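Long-range contacts in CELL WALL surface anchor family protein (Streptococcus pneumoniae, PDB 2X9Z), which probably serves as the repeating backbone subunit of the pneumococcal pilus, a surface fibre associated with cell adhesion: residues Asn47-Asn52 with Asn140-Gly145; Val134-Gly139 with Lys249-Thr254. The protein carries 1 engineered substitution. One frame throughout, in Å; residues are numbered along the deposited sequence.

Contact 1: Asn47-Asn52 with Asn140-Gly145; sequences NYATAN and NNPDHG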
loop_
_atom_site.group_PDB
_atom_site.type_symbol
_atom_site.label_atom_id
_atom_site.label_comp_id
_atom_site.label_asym_id
_atom_site.label_seq_id
_atom_site.Cartn_x
_atom_site.Cartn_y
_atom_site.Cartn_z
ATOM N N ASN A 47 0.967 -3.074 -21.798
ATOM C CA ASN A 47 0.809 -1.720 -22.316
ATOM C C ASN A 47 0.238 -0.793 -21.245
ATOM O O ASN A 47 -0.763 -0.108 -21.460
ATOM C CB ASN A 47 -0.072 -1.711 -23.566
ATOM C CG ASN A 47 0.019 -0.407 -24.327
ATOM O OD1 ASN A 47 1.066 0.245 -24.335
ATOM N ND2 ASN A 47 -1.076 -0.017 -24.971
ATOM N N TYR A 48 0.884 -0.771 -20.084
ATOM C CA TYR A 48 0.365 -0.001 -18.970
ATOM C C TYR A 48 0.570 1.492 -19.175
ATOM O O TYR A 48 1.629 1.926 -19.631
ATOM C CB TYR A 48 1.040 -0.414 -17.665
ATOM C CG TYR A 48 0.846 -1.861 -17.252
ATOM C CD1 TYR A 48 -0.192 -2.631 -17.766
ATOM C CD2 TYR A 48 1.698 -2.449 -16.319
ATOM C CE1 TYR A 48 -0.359 -3.956 -17.371
ATOM C CE2 TYR A 48 1.542 -3.761 -15.921
ATOM C CZ TYR A 48 0.513 -4.517 -16.445
ATOM O OH TYR A 48 0.374 -5.832 -16.027
ATOM N N ALA A 49 -0.443 2.269 -18.808
ATOM C CA ALA A 49 -0.335 3.722 -18.724
ATOM C C ALA A 49 0.237 4.133 -17.371
ATOM O O ALA A 49 0.794 5.220 -17.235
ATOM C CB ALA A 49 -1.708 4.363 -18.915
ATOM N N THR A 50 0.078 3.270 -16.371
ATOM C CA THR A 50 0.560 3.535 -15.021
ATOM C C THR A 50 1.114 2.257 -14.412
ATOM O O THR A 50 0.517 1.182 -14.541
ATOM C CB THR A 50 -0.569 4.075 -14.107
ATOM O OG1 THR A 50 -1.056 5.319 -14.627
ATOM C CG2 THR A 50 -0.070 4.275 -12.671
ATOM N N ALA A 51 2.271 2.392 -13.771
ATOM C CA ALA A 51 2.844 1.353 -12.932
ATOM C C ALA A 51 3.356 2.062 -11.684
ATOM O O ALA A 51 4.435 2.656 -11.694
ATOM C CB ALA A 51 3.967 0.630 -13.649
ATOM N N ASN A 52 2.553 2.005 -10.623
ATOM C CA ASN A 52 2.803 2.752 -9.396
ATOM C C ASN A 52 2.847 1.824 -8.182
ATOM O O ASN A 52 1.969 0.969 -8.029
ATOM C CB ASN A 52 1.685 3.785 -9.218
ATOM C CG ASN A 52 1.821 4.599 -7.943
ATOM O OD1 ASN A 52 2.641 5.515 -7.861
ATOM N ND2 ASN A 52 0.994 4.282 -6.944
ATOM N N ASN A 140 -4.185 -0.033 -18.111
ATOM C CA ASN A 140 -3.996 0.510 -19.447
ATOM C C ASN A 140 -4.437 1.971 -19.545
ATOM O O ASN A 140 -4.113 2.657 -20.521
ATOM C CB ASN A 140 -4.743 -0.345 -20.467
ATOM C CG ASN A 140 -4.106 -1.711 -20.666
ATOM O OD1 ASN A 140 -3.135 -2.069 -19.997
ATOM N ND2 ASN A 140 -4.649 -2.478 -21.601
ATOM N N ASN A 141 -5.206 2.420 -18.555
ATOM C CA ASN A 141 -5.540 3.835 -18.389
ATOM C C ASN A 141 -4.735 4.404 -17.228
ATOM O O ASN A 141 -4.282 3.655 -16.362
ATOM C CB ASN A 141 -7.026 4.017 -18.080
ATOM C CG ASN A 141 -7.922 3.377 -19.117
ATOM O OD1 ASN A 141 -7.770 3.595 -20.321
ATOM N ND2 ASN A 141 -8.877 2.589 -18.650
ATOM N N PRO A 142 -4.553 5.731 -17.198
ATOM C CA PRO A 142 -3.858 6.300 -16.037
ATOM C C PRO A 142 -4.557 5.875 -14.746
ATOM O O PRO A 142 -5.788 5.885 -14.689
ATOM C CB PRO A 142 -3.986 7.815 -16.270
ATOM C CG PRO A 142 -4.109 7.950 -17.762
ATOM C CD PRO A 142 -4.913 6.754 -18.197
ATOM N N ASP A 143 -3.786 5.475 -13.741
ATOM C CA ASP A 143 -4.371 5.081 -12.466
ATOM C C ASP A 143 -3.967 6.018 -11.333
ATOM O O ASP A 143 -2.793 6.377 -11.196
ATOM C CB ASP A 143 -4.003 3.648 -12.102
ATOM C CG ASP A 143 -4.975 3.061 -11.098
ATOM O OD1 ASP A 143 -6.054 2.587 -11.532
ATOM O OD2 ASP A 143 -4.678 3.105 -9.880
ATOM N N HIS A 144 -4.942 6.374 -10.504
ATOM C CA HIS A 144 -4.753 7.325 -9.410
ATOM C C HIS A 144 -4.794 6.674 -8.029
ATOM O O HIS A 144 -4.770 7.371 -7.017
ATOM C CB HIS A 144 -5.814 8.423 -9.483
ATOM C CG HIS A 144 -5.769 9.218 -10.749
ATOM N ND1 HIS A 144 -6.503 8.887 -11.868
ATOM C CD2 HIS A 144 -5.069 10.331 -11.070
ATOM C CE1 HIS A 144 -6.257 9.765 -12.824
ATOM N NE2 HIS A 144 -5.390 10.649 -12.366
ATOM N N GLY A 145 -4.843 5.347 -7.989
ATOM C CA GLY A 145 -4.891 4.635 -6.721
ATOM C C GLY A 145 -3.557 4.538 -6.002
ATOM O O GLY A 145 -2.488 4.717 -6.592
HETATM O O HOH W 1 -1.526 -4.083 -20.847
HETATM O O HOH W 2 -2.253 2.033 -22.363
#
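Residues 47-52 and 140-145 run almost the same way, their end-to-end directions 12° apart, although the strands they adjoin are antiparallel: strand 130-139 ends, and 140-145 doubles back along the beginning of strand 50-57. The backbones come nearest where the CA atoms of Tyr48 and Asn140 stand 4.4 Å apart. No backbone-to-backbone hydrogen bond joins them. Instead, Asp143 N donates to Thr50 OG1 at 2.9 Å, nearly straight (163° at the hydrogen). Thr50 holds OG1 anti to its own carbonyl carbon, beside its backbone N, which presents the hydroxyl to that amide; its other branch, CG2, rests 4.0 Å from Asp143 CB, and the two side chains cross at about a right angle. Asp143 is itself fixed by an Asx turn: Gly145 N reaches OD2 at 2.9 Å from above the carboxylate plane, while OD1 accepts from Ser226 and Asn247. Ala49 fills in beside Thr50, its CB lying against the main chain of 140-142, 3.4 Å from Asn140 O. At the outer end Asn140 OD1 lies in the plane of the Tyr48 ring at its edge, 3.7 Å from CD1, with amide and ring planes 41° apart. Asn140 OD1 and Asn47 O are both acceptors, and water mediates here: one molecule takes the N-H of Asn47 and donates to Asn140 OD1, and a second donates to Asn47 O and Asn140 O. In the six-stranded mixed sheet, strand 50-57 lies between strands 130-139 and 90-95, with Ala49 and Asn52 hydrogen-bonded through their backbones to Gly139 and Asn137, and Ala51 to Leu95. The loop reaches the other way, to the end of strand 237-243 and the coil after it, where His144 stacks on Trp243 and hydrogen-bonds through ND1 to Asp245.

Contact 2: Val134-Gly139 with Lys249-Thr254; sequences VTFNYG and KPLDPT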
loop_
_atom_site.group_PDB
_atom_site.type_symbol
_atom_site.label_atom_id
_atom_site.label_comp_id
_atom_site.label_asym_id
_atom_site.label_seq_id
_atom_site.Cartn_x
_atom_site.Cartn_y
_atom_site.Cartn_z
ATOM N N VAL A 134 1.406 -2.388 1.004
ATOM C CA VAL A 134 1.797 -1.950 -0.326
ATOM C C VAL A 134 0.675 -2.217 -1.306
ATOM O O VAL A 134 -0.081 -3.191 -1.164
ATOM C CB VAL A 134 3.038 -2.722 -0.813
ATOM C CG1 VAL A 134 3.204 -2.603 -2.331
ATOM C CG2 VAL A 134 4.269 -2.232 -0.104
ATOM N N THR A 135 0.558 -1.344 -2.298
ATOM C CA THR A 135 -0.246 -1.643 -3.469
ATOM C C THR A 135 0.572 -1.430 -4.718
ATOM O O THR A 135 1.457 -0.565 -4.765
ATOM C CB THR A 135 -1.530 -0.768 -3.598
ATOM O OG1 THR A 135 -1.192 0.632 -3.604
ATOM C CG2 THR A 135 -2.515 -1.066 -2.486
ATOM N N PHE A 136 0.268 -2.235 -5.729
ATOM C CA PHE A 136 0.695 -1.961 -7.092
ATOM C C PHE A 136 -0.546 -1.505 -7.840
ATOM O O PHE A 136 -1.485 -2.284 -8.041
ATOM C CB PHE A 136 1.309 -3.196 -7.754
ATOM C CG PHE A 136 1.783 -2.961 -9.163
ATOM C CD1 PHE A 136 2.696 -1.952 -9.444
ATOM C CD2 PHE A 136 1.316 -3.749 -10.208
ATOM C CE1 PHE A 136 3.139 -1.732 -10.737
ATOM C CE2 PHE A 136 1.761 -3.534 -11.507
ATOM C CZ PHE A 136 2.671 -2.526 -11.767
ATOM N N ASN A 137 -0.557 -0.227 -8.200
ATOM C CA ASN A 137 -1.673 0.389 -8.905
ATOM C C ASN A 137 -1.286 0.542 -10.354
ATOM O O ASN A 137 -0.316 1.230 -10.676
ATOM C CB ASN A 137 -1.992 1.743 -8.286
ATOM C CG ASN A 137 -2.208 1.636 -6.795
ATOM O OD1 ASN A 137 -3.319 1.315 -6.328
ATOM N ND2 ASN A 137 -1.147 1.868 -6.028
ATOM N N TYR A 138 -2.031 -0.125 -11.225
ATOM C CA TYR A 138 -1.641 -0.226 -12.624
ATOM C C TYR A 138 -2.868 -0.279 -13.526
ATOM O O TYR A 138 -3.994 -0.460 -13.061
ATOM C CB TYR A 138 -0.800 -1.495 -12.833
ATOM C CG TYR A 138 -1.636 -2.758 -12.865
ATOM C CD1 TYR A 138 -2.109 -3.342 -11.693
ATOM C CD2 TYR A 138 -1.952 -3.369 -14.073
ATOM C CE1 TYR A 138 -2.881 -4.496 -11.727
ATOM C CE2 TYR A 138 -2.723 -4.520 -14.117
ATOM C CZ TYR A 138 -3.188 -5.080 -12.943
ATOM O OH TYR A 138 -3.948 -6.233 -12.994
ATOM N N GLY A 139 -2.642 -0.152 -14.824
ATOM C CA GLY A 139 -3.710 -0.333 -15.781
ATOM C C GLY A 139 -3.339 0.235 -17.125
ATOM O O GLY A 139 -2.307 0.896 -17.273
ATOM N N LYS A 249 -8.397 -4.160 -10.541
ATOM C CA LYS A 249 -8.107 -3.977 -9.125
ATOM C C LYS A 249 -6.592 -3.990 -8.891
ATOM O O LYS A 249 -5.850 -4.652 -9.605
ATOM C CB LYS A 249 -8.808 -5.054 -8.291
ATOM C CG LYS A 249 -8.246 -6.454 -8.454
ATOM C CD LYS A 249 -9.051 -7.460 -7.644
ATOM C CE LYS A 249 -8.529 -8.873 -7.838
ATOM N NZ LYS A 249 -9.213 -9.840 -6.937
ATOM N N PRO A 250 -6.123 -3.241 -7.886
ATOM C CA PRO A 250 -4.681 -3.198 -7.628
ATOM C C PRO A 250 -4.170 -4.513 -7.050
ATOM O O PRO A 250 -4.966 -5.318 -6.564
ATOM C CB PRO A 250 -4.559 -2.100 -6.567
ATOM C CG PRO A 250 -5.870 -2.141 -5.850
ATOM C CD PRO A 250 -6.887 -2.439 -6.918
ATOM N N LEU A 251 -2.863 -4.733 -7.116
ATOM C CA LEU A 251 -2.256 -5.843 -6.386
ATOM C C LEU A 251 -1.955 -5.414 -4.958
ATOM O O LEU A 251 -1.612 -4.261 -4.702
ATOM C CB LEU A 251 -0.957 -6.290 -7.054
ATOM C CG LEU A 251 -0.987 -6.576 -8.557
ATOM C CD1 LEU A 251 0.339 -7.180 -8.964
ATOM C CD2 LEU A 251 -2.135 -7.511 -8.900
ATOM N N ASP A 252 -2.062 -6.363 -4.038
ATOM C CA ASP A 252 -1.904 -6.111 -2.616
ATOM C C ASP A 252 -1.202 -7.340 -2.030
ATOM O O ASP A 252 -1.852 -8.332 -1.716
ATOM C CB ASP A 252 -3.303 -5.934 -2.011
ATOM C CG ASP A 252 -3.285 -5.416 -0.582
ATOM O OD1 ASP A 252 -2.203 -5.082 -0.054
ATOM O OD2 ASP A 252 -4.381 -5.347 0.016
ATOM N N PRO A 253 0.134 -7.299 -1.923
ATOM C CA PRO A 253 0.905 -8.467 -1.482
ATOM C C PRO A 253 0.664 -8.803 -0.013
ATOM O O PRO A 253 0.304 -7.936 0.785
ATOM C CB PRO A 253 2.361 -8.016 -1.668
ATOM C CG PRO A 253 2.311 -6.536 -1.593
ATOM C CD PRO A 253 0.995 -6.132 -2.185
ATOM N N THR A 254 0.864 -10.064 0.344
ATOM C CA THR A 254 0.906 -10.428 1.754
ATOM C C THR A 254 2.117 -9.739 2.374
ATOM O O THR A 254 3.105 -9.465 1.687
ATOM C CB THR A 254 0.971 -11.949 1.970
ATOM O OG1 THR A 254 2.067 -12.490 1.225
ATOM C CG2 THR A 254 -0.335 -12.605 1.519
HETATM O O HOH W 3 0.123 -5.104 1.256
HETATM O O HOH W 4 -5.578 -6.954 -10.986
#
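Leu251 sets one methyl against each of two aromatic rings of strand 130-139. The Phe136 ring, its CG anti to the backbone N, runs side by side with the leucine, CD2 lying 3.8 Å from Leu251 CD1, and also meets the Trp53 ring. Tyr138 has CG in the crowded position between its backbone N and carbonyl carbon (chi1 77°); its ring has Phe136 O at its edge, in plane, and its CE1 approaches Leu251 CD2 obliquely at 4.2 Å. Its hydroxyl shares a water with Lys249 O. The coil approaching strand 257-259 here pairs with strand 130-139 along the edge away from strand 50-57, through a single antiparallel hydrogen-bonded pair. Phe136 N donates to Leu251 O at 2.9 Å from above the carbonyl plane, whereas Leu251 N reaches Phe136 O at 3.0 Å within the plane. Thr135 CA adds a CA-H...O contact to the same Leu251 O, at 3.2 Å. Farther along, the Pro253 ring crosses Val134, with CG 4.0 Å from Val134 CB. Val134 O and Asp252 OD1, both acceptors, face each other unbonded at 3.1 Å; a water accepts from Val134 N and gives Asp252 OD1 a proton. Pro253, next in register opposite Val134, has no N-H to offer, so on that side water and a proline carbon stand where strand pairing would continue.

Contact 1 is a surface contact and contact 2 a buried one, yet both are built on neighbouring strands of one mixed sheet. Their centres lie 11 Å apart, and they meet directly through probable backbone hydrogen bonds from Ala49 N to Gly139 O and from Asn137 N to Asn52 O. Strand 130-139 thus has strand 50-57 along one edge and 249-254 along the other, while its continuation, 140-145, folds back over the face that carries Thr50, Asn52 and Asn137. Apolar and aromatic packing around a backbone bridge dominates contact 2; contact 1 depends on a hydroxyl, an Asx turn and waters. Both hold connections between the sheets against strands 50-57 and 130-139.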